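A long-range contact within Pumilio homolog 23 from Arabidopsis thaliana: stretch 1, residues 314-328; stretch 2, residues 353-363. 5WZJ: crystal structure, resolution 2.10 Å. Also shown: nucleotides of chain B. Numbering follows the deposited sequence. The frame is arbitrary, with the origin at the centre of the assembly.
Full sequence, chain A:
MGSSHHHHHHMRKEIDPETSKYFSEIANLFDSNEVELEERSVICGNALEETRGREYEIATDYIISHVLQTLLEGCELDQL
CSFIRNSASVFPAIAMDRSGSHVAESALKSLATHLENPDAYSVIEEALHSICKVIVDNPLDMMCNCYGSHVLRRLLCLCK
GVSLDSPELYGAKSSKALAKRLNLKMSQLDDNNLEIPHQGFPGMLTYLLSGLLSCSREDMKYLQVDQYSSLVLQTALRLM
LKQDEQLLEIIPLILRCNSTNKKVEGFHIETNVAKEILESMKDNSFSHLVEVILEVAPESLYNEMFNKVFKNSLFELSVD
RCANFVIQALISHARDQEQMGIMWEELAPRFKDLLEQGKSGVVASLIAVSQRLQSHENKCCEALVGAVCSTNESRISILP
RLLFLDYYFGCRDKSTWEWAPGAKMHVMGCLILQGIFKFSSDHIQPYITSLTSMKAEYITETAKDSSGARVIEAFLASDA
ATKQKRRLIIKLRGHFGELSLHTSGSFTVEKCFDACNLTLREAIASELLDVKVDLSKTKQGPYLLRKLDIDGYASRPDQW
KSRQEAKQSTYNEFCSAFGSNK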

# COMPACT_ATOMS: atom_id res chain seq x y z
N LEU A 314 -6.45 -13.32 -20.08
CA LEU A 314 -6.03 -13.24 -18.68
C LEU A 314 -4.67 -13.88 -18.46
O LEU A 314 -3.82 -13.33 -17.75
N PHE A 315 -4.42 -15.04 -19.06
CA PHE A 315 -3.16 -15.72 -18.79
C PHE A 315 -2.00 -15.00 -19.47
O PHE A 315 -0.94 -14.83 -18.87
N GLU A 316 -2.19 -14.57 -20.72
CA GLU A 316 -1.13 -13.83 -21.41
C GLU A 316 -0.72 -12.60 -20.61
O GLU A 316 0.48 -12.30 -20.48
N LEU A 317 -1.70 -11.86 -20.07
CA LEU A 317 -1.37 -10.67 -19.28
C LEU A 317 -0.75 -11.04 -17.94
O LEU A 317 0.11 -10.30 -17.42
N SER A 318 -1.12 -12.20 -17.38
CA SER A 318 -0.58 -12.64 -16.10
C SER A 318 0.89 -13.05 -16.18
O SER A 318 1.56 -13.07 -15.15
N VAL A 319 1.41 -13.39 -17.37
CA VAL A 319 2.82 -13.73 -17.46
C VAL A 319 3.68 -12.52 -17.81
O VAL A 319 4.92 -12.64 -17.83
N ASP A 320 3.07 -11.36 -18.04
CA ASP A 320 3.86 -10.18 -18.34
C ASP A 320 4.31 -9.48 -17.06
O ASP A 320 3.54 -9.35 -16.10
N ARG A 321 5.56 -9.02 -17.07
CA ARG A 321 6.18 -8.43 -15.89
C ARG A 321 5.43 -7.20 -15.38
O ARG A 321 5.55 -6.87 -14.19
N CYS A 322 4.68 -6.49 -16.23
CA CYS A 322 3.89 -5.35 -15.78
C CYS A 322 2.40 -5.65 -15.72
O CYS A 322 1.74 -5.33 -14.73
N ALA A 323 1.85 -6.23 -16.78
CA ALA A 323 0.42 -6.44 -16.85
C ALA A 323 -0.10 -7.41 -15.78
O ALA A 323 -1.30 -7.40 -15.50
N ASN A 324 0.76 -8.26 -15.20
CA ASN A 324 0.21 -9.19 -14.22
C ASN A 324 -0.31 -8.45 -13.00
O ASN A 324 -1.23 -8.93 -12.34
N PHE A 325 0.24 -7.27 -12.70
CA PHE A 325 -0.31 -6.48 -11.60
C PHE A 325 -1.67 -5.89 -11.95
O PHE A 325 -2.51 -5.71 -11.06
N VAL A 326 -1.92 -5.61 -13.24
CA VAL A 326 -3.26 -5.23 -13.66
C VAL A 326 -4.22 -6.39 -13.45
O VAL A 326 -5.36 -6.20 -13.01
N ILE A 327 -3.79 -7.61 -13.79
CA ILE A 327 -4.66 -8.77 -13.58
C ILE A 327 -4.94 -8.94 -12.09
O ILE A 327 -6.07 -9.26 -11.69
N GLN A 328 -3.94 -8.69 -11.24
CA GLN A 328 -4.17 -8.77 -9.80
C GLN A 328 -5.25 -7.79 -9.36
O GLN A 328 -6.13 -8.14 -8.56
N ASP A 353 2.36 -22.83 -13.95
CA ASP A 353 3.09 -21.86 -14.76
C ASP A 353 3.29 -20.55 -14.02
O ASP A 353 4.40 -20.02 -13.95
N LEU A 354 2.21 -20.02 -13.45
CA LEU A 354 2.29 -18.73 -12.77
C LEU A 354 3.28 -18.78 -11.61
O LEU A 354 4.09 -17.86 -11.46
N LEU A 355 3.24 -19.85 -10.81
CA LEU A 355 4.19 -19.95 -9.70
C LEU A 355 5.62 -20.12 -10.21
O LEU A 355 6.55 -19.52 -9.66
N GLU A 356 5.81 -20.92 -11.26
CA GLU A 356 7.14 -21.11 -11.84
C GLU A 356 7.73 -19.80 -12.33
O GLU A 356 8.94 -19.55 -12.17
N GLN A 357 6.91 -18.94 -12.94
CA GLN A 357 7.39 -17.72 -13.56
C GLN A 357 7.37 -16.50 -12.64
O GLN A 357 7.51 -15.37 -13.12
N GLY A 358 7.22 -16.70 -11.33
CA GLY A 358 7.31 -15.60 -10.39
C GLY A 358 6.10 -14.69 -10.38
O GLY A 358 6.24 -13.47 -10.18
N LYS A 359 4.91 -15.24 -10.56
CA LYS A 359 3.66 -14.50 -10.65
C LYS A 359 2.68 -14.95 -9.56
O LYS A 359 1.47 -15.01 -9.77
N SER A 360 3.21 -15.28 -8.37
CA SER A 360 2.36 -15.82 -7.31
C SER A 360 1.31 -14.83 -6.80
O SER A 360 0.32 -15.25 -6.22
N GLY A 361 1.51 -13.52 -7.01
CA GLY A 361 0.48 -12.57 -6.62
C GLY A 361 -0.82 -12.74 -7.39
O GLY A 361 -1.90 -12.48 -6.87
N VAL A 362 -0.73 -13.20 -8.65
CA VAL A 362 -1.94 -13.49 -9.41
C VAL A 362 -2.70 -14.63 -8.74
O VAL A 362 -3.92 -14.57 -8.55
N VAL A 363 -1.97 -15.69 -8.38
CA VAL A 363 -2.58 -16.83 -7.70
C VAL A 363 -3.20 -16.40 -6.38
O VAL A 363 -4.35 -16.72 -6.07

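Each stretch runs helix, loop, helix, and the two bury 517 Å² between them. No direct hydrogen bond joins them; the contact rests on apolar packing, one bridging water and a shared uridine. At Asp353 the CA-to-CB bond points toward stretch 1 (chi1 m), and its CB lies 3.9 Å from CZ of Phe315, near the plane of the ring and at its edge. The CA-to-CB bond of Phe315 (chi1 t) points sideways to stretch 2, but the end of its side chain comes nearer.

Leu354 also starts sideways and reaches inward through its end. With chi1 m and chi2 t, its CD2 gathers three neighbours: it is 4.0 Å from CE1 of Phe315, 3.7 Å from CB of Ser318 and 4.4 Å from CG1 of Val319. Leu355 and Glu356 take no part, and the helix then gives way at Gln357, the first residue to leave helical geometry. Its CA-to-CB bond points toward stretch 1, and the m, t side chain places OE1 3.5 Å from CG1 of Val319 (chi1 m). Gly358 follows with a positive phi of 75°, a conformation that favours glycine.

Lys359 gives up more surface to the contact than any other residue, 76 Å². Its CA-to-CB bond points toward stretch 1, and the m, m, t, m side chain runs along the turn there: CG lies 3.3 Å from Ser318 O, CD 3.6 Å from CG of Asn324, and CE 3.7 Å from Val319 O and 3.8 Å from Asp320 O. The ammonium instead folds back on its own stretch, NZ donating to Gln357 O at 2.9 Å, and also donates to a water whose oxygen is 3.0 Å from NZ. That water in turn donates to Val319 O at 2.6 Å and to Gln357 OE1 at 2.7 Å, so it supplies a polar link between the stretches.

Ser360 turns away, whereas Gly361 lies against Gln328, whose CD is 3.5 Å from Gly361 C. A CB on Gly361 would point toward stretch 1 and fall only 2.5 Å from Gln328 NE2 and 2.3 Å from U5 O2. The bare backbone thus leaves room for both, and Gly361 N donates to U6 O4 at 2.7 Å. From stretch 1, Asn324 (chi1 p) pairs with the same base, OD1 accepting from U6 N3 at 2.9 Å and ND2 donating to U6 O2 at 3.0 Å. Gln328 (m, t) treats U5 similarly: OE1 accepts from U5 N3 at 2.7 Å, and NE2 donates to U5 O2 at 3.2 Å.

Behind these polar groups, Val362 (chi1 t) fits as a knob among Ser318, Asn324, Ile327 and Gln328. Its CG1 is 3.7 Å from Ser318 OG and 4.2 Å from Ile327 CG2, while its CG2 is 3.8 Å from Asn324 O and 4.0 Å from Gln328 CG. The Ser318 hydroxyl (chi1 m) is satisfied within its own helix, OG donating to Leu314 O at 2.7 Å. Val363 points away.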

# COMPACT_ATOMS: atom_id res chain seq x y z
CB LEU A 314 -7.08 -13.90 -17.78
CG LEU A 314 -8.46 -13.21 -17.73
CD1 LEU A 314 -9.35 -13.89 -16.68
CD2 LEU A 314 -8.30 -11.71 -17.41
CB PHE A 315 -3.21 -17.19 -19.22
CG PHE A 315 -1.90 -17.91 -19.01
CD1 PHE A 315 -1.42 -18.13 -17.73
CD2 PHE A 315 -1.11 -18.29 -20.09
CE1 PHE A 315 -0.21 -18.75 -17.52
CE2 PHE A 315 0.11 -18.91 -19.88
CZ PHE A 315 0.56 -19.15 -18.60
CB GLU A 316 -1.58 -13.42 -22.81
CG GLU A 316 -0.49 -12.64 -23.56
CD GLU A 316 -0.97 -12.04 -24.87
OE1 GLU A 316 -2.01 -12.49 -25.40
OE2 GLU A 316 -0.29 -11.11 -25.38
CB LEU A 317 -2.63 -9.81 -19.10
CG LEU A 317 -3.18 -9.22 -20.41
CD1 LEU A 317 -4.55 -8.57 -20.19
CD2 LEU A 317 -2.21 -8.21 -21.04
CB SER A 318 -1.40 -13.80 -15.55
OG SER A 318 -2.72 -13.38 -15.27
CB VAL A 319 3.08 -14.86 -18.48
CG1 VAL A 319 2.30 -16.10 -18.08
CG2 VAL A 319 2.72 -14.43 -19.89
CB ASP A 320 3.06 -9.21 -19.21
CG ASP A 320 3.83 -7.94 -19.47
OD1 ASP A 320 4.78 -8.01 -20.28
OD2 ASP A 320 3.51 -6.89 -18.86
CB ARG A 321 7.64 -8.06 -16.20
CG ARG A 321 7.80 -6.89 -17.16
CD ARG A 321 9.21 -6.81 -17.80
NE ARG A 321 10.28 -6.54 -16.84
CZ ARG A 321 10.70 -5.32 -16.51
NH1 ARG A 321 11.69 -5.17 -15.63
NH2 ARG A 321 10.13 -4.25 -17.05
CB CYS A 322 4.12 -4.14 -16.69
SG CYS A 322 5.80 -3.47 -16.63
CB ALA A 323 0.03 -6.96 -18.24
CB ASN A 324 1.24 -10.26 -13.82
CG ASN A 324 2.21 -9.79 -12.76
OD1 ASN A 324 1.98 -10.02 -11.56
ND2 ASN A 324 3.29 -9.14 -13.18
CB PHE A 325 0.67 -5.39 -11.19
CG PHE A 325 1.94 -5.92 -10.59
CD1 PHE A 325 1.98 -6.29 -9.25
CD2 PHE A 325 3.08 -6.08 -11.37
CE1 PHE A 325 3.14 -6.79 -8.69
CE2 PHE A 325 4.24 -6.60 -10.83
CZ PHE A 325 4.28 -6.94 -9.48
CB VAL A 326 -3.26 -4.77 -15.13
CG1 VAL A 326 -4.67 -4.29 -15.51
CG2 VAL A 326 -2.25 -3.65 -15.35
CB ILE A 327 -4.03 -10.02 -14.21
CG1 ILE A 327 -3.87 -9.83 -15.71
CG2 ILE A 327 -4.88 -11.26 -13.92
CD1 ILE A 327 -5.18 -9.37 -16.42
CB GLN A 328 -2.88 -8.51 -9.04
CG GLN A 328 -1.87 -9.66 -9.09
CD GLN A 328 -0.63 -9.33 -8.27
OE1 GLN A 328 -0.74 -8.72 -7.20
NE2 GLN A 328 0.54 -9.70 -8.77
CB ASP A 353 2.33 -21.60 -16.06
CG ASP A 353 1.95 -22.87 -16.79
OD1 ASP A 353 0.99 -23.55 -16.35
OD2 ASP A 353 2.59 -23.18 -17.80
CB LEU A 354 0.90 -18.31 -12.29
CG LEU A 354 -0.11 -17.95 -13.40
CD1 LEU A 354 -1.51 -17.73 -12.82
CD2 LEU A 354 0.33 -16.72 -14.15
CB LEU A 355 3.81 -21.11 -8.79
CG LEU A 355 2.48 -20.97 -8.05
CD1 LEU A 355 2.15 -22.28 -7.35
CD2 LEU A 355 2.52 -19.82 -7.05
CB GLU A 356 7.09 -22.12 -12.99
CG GLU A 356 6.90 -23.57 -12.55
CD GLU A 356 6.63 -24.50 -13.73
OE1 GLU A 356 6.43 -24.01 -14.86
OE2 GLU A 356 6.59 -25.73 -13.52
CB GLN A 357 6.58 -17.44 -14.83
CG GLN A 357 6.62 -18.59 -15.83
CD GLN A 357 5.79 -18.31 -17.05
OE1 GLN A 357 5.63 -17.15 -17.45
NE2 GLN A 357 5.24 -19.35 -17.64
CB LYS A 359 3.05 -14.65 -12.04
CG LYS A 359 3.96 -14.16 -13.18
CD LYS A 359 4.32 -12.67 -13.02
CE LYS A 359 5.19 -12.15 -14.18
NZ LYS A 359 6.48 -12.91 -14.29
CB SER A 360 3.24 -16.30 -6.14
OG SER A 360 4.08 -15.26 -5.65
CB VAL A 362 -1.61 -13.83 -10.87
CG1 VAL A 362 -2.88 -14.20 -11.64
CG2 VAL A 362 -0.88 -12.67 -11.55
CB VAL A 363 -1.54 -17.95 -7.50
CG1 VAL A 363 -2.15 -19.11 -6.71
CG2 VAL A 363 -1.04 -18.45 -8.84
P U B 6 8.79 -10.62 -5.14
OP1 U B 6 8.72 -12.07 -5.43
OP2 U B 6 9.60 -10.13 -4.00
O5' U B 6 9.29 -9.84 -6.43
C5' U B 6 10.22 -10.40 -7.35
C4' U B 6 9.95 -9.90 -8.75
O4' U B 6 8.77 -10.57 -9.26
C3' U B 6 9.66 -8.40 -8.84
O3' U B 6 10.20 -7.87 -10.06
C2' U B 6 8.14 -8.34 -8.88
O2' U B 6 7.61 -7.20 -9.52
C1' U B 6 7.79 -9.62 -9.64
N1 U B 6 6.47 -10.18 -9.34
C2 U B 6 5.50 -10.12 -10.33
O2 U B 6 5.70 -9.59 -11.42
N3 U B 6 4.29 -10.68 -10.00
C4 U B 6 3.96 -11.31 -8.81
O4 U B 6 2.82 -11.78 -8.66
C5 U B 6 5.02 -11.34 -7.84
C6 U B 6 6.20 -10.79 -8.13
P G B 7 11.04 -6.49 -10.02
OP1 G B 7 12.36 -6.78 -10.63
OP2 G B 7 10.87 -5.88 -8.68
O5' G B 7 10.25 -5.49 -10.97
C5' G B 7 10.25 -5.68 -12.37
C4' G B 7 9.36 -4.67 -13.06
O4' G B 7 7.96 -5.03 -12.90
C3' G B 7 9.42 -3.25 -12.51
O3' G B 7 10.58 -2.56 -12.94
C2' G B 7 8.11 -2.66 -13.02
O2' G B 7 8.22 -2.32 -14.39
C1' G B 7 7.16 -3.86 -12.89
N9 G B 7 6.41 -3.80 -11.64
C8 G B 7 6.86 -4.09 -10.37
N7 G B 7 5.95 -3.89 -9.46
C5 G B 7 4.85 -3.43 -10.16
C6 G B 7 3.56 -3.04 -9.70
O6 G B 7 3.14 -3.03 -8.54
N1 G B 7 2.72 -2.64 -10.73
C2 G B 7 3.09 -2.61 -12.05
N2 G B 7 2.16 -2.19 -12.92
N3 G B 7 4.30 -2.96 -12.49
C4 G B 7 5.11 -3.36 -11.50
P U B 5 6.69 -6.12 -1.06
OP1 U B 5 8.11 -6.44 -0.78
OP2 U B 5 6.27 -4.80 -1.59
O5' U B 5 6.12 -7.24 -2.05
C5' U B 5 6.30 -8.62 -1.76
C4' U B 5 6.13 -9.46 -3.00
O4' U B 5 4.74 -9.42 -3.42
C3' U B 5 6.95 -8.99 -4.21
O3' U B 5 7.28 -10.12 -4.99
C2' U B 5 5.94 -8.13 -4.97
O2' U B 5 6.22 -7.99 -6.35
C1' U B 5 4.64 -8.90 -4.73
N1 U B 5 3.42 -8.09 -4.79
C2 U B 5 2.43 -8.52 -5.65
O2 U B 5 2.55 -9.51 -6.34
N3 U B 5 1.29 -7.75 -5.67
C4 U B 5 1.06 -6.61 -4.93
O4 U B 5 -0.01 -6.04 -5.06
C5 U B 5 2.13 -6.23 -4.06
C6 U B 5 3.25 -6.96 -4.01
O HOH W 1 6.19 -14.65 -16.67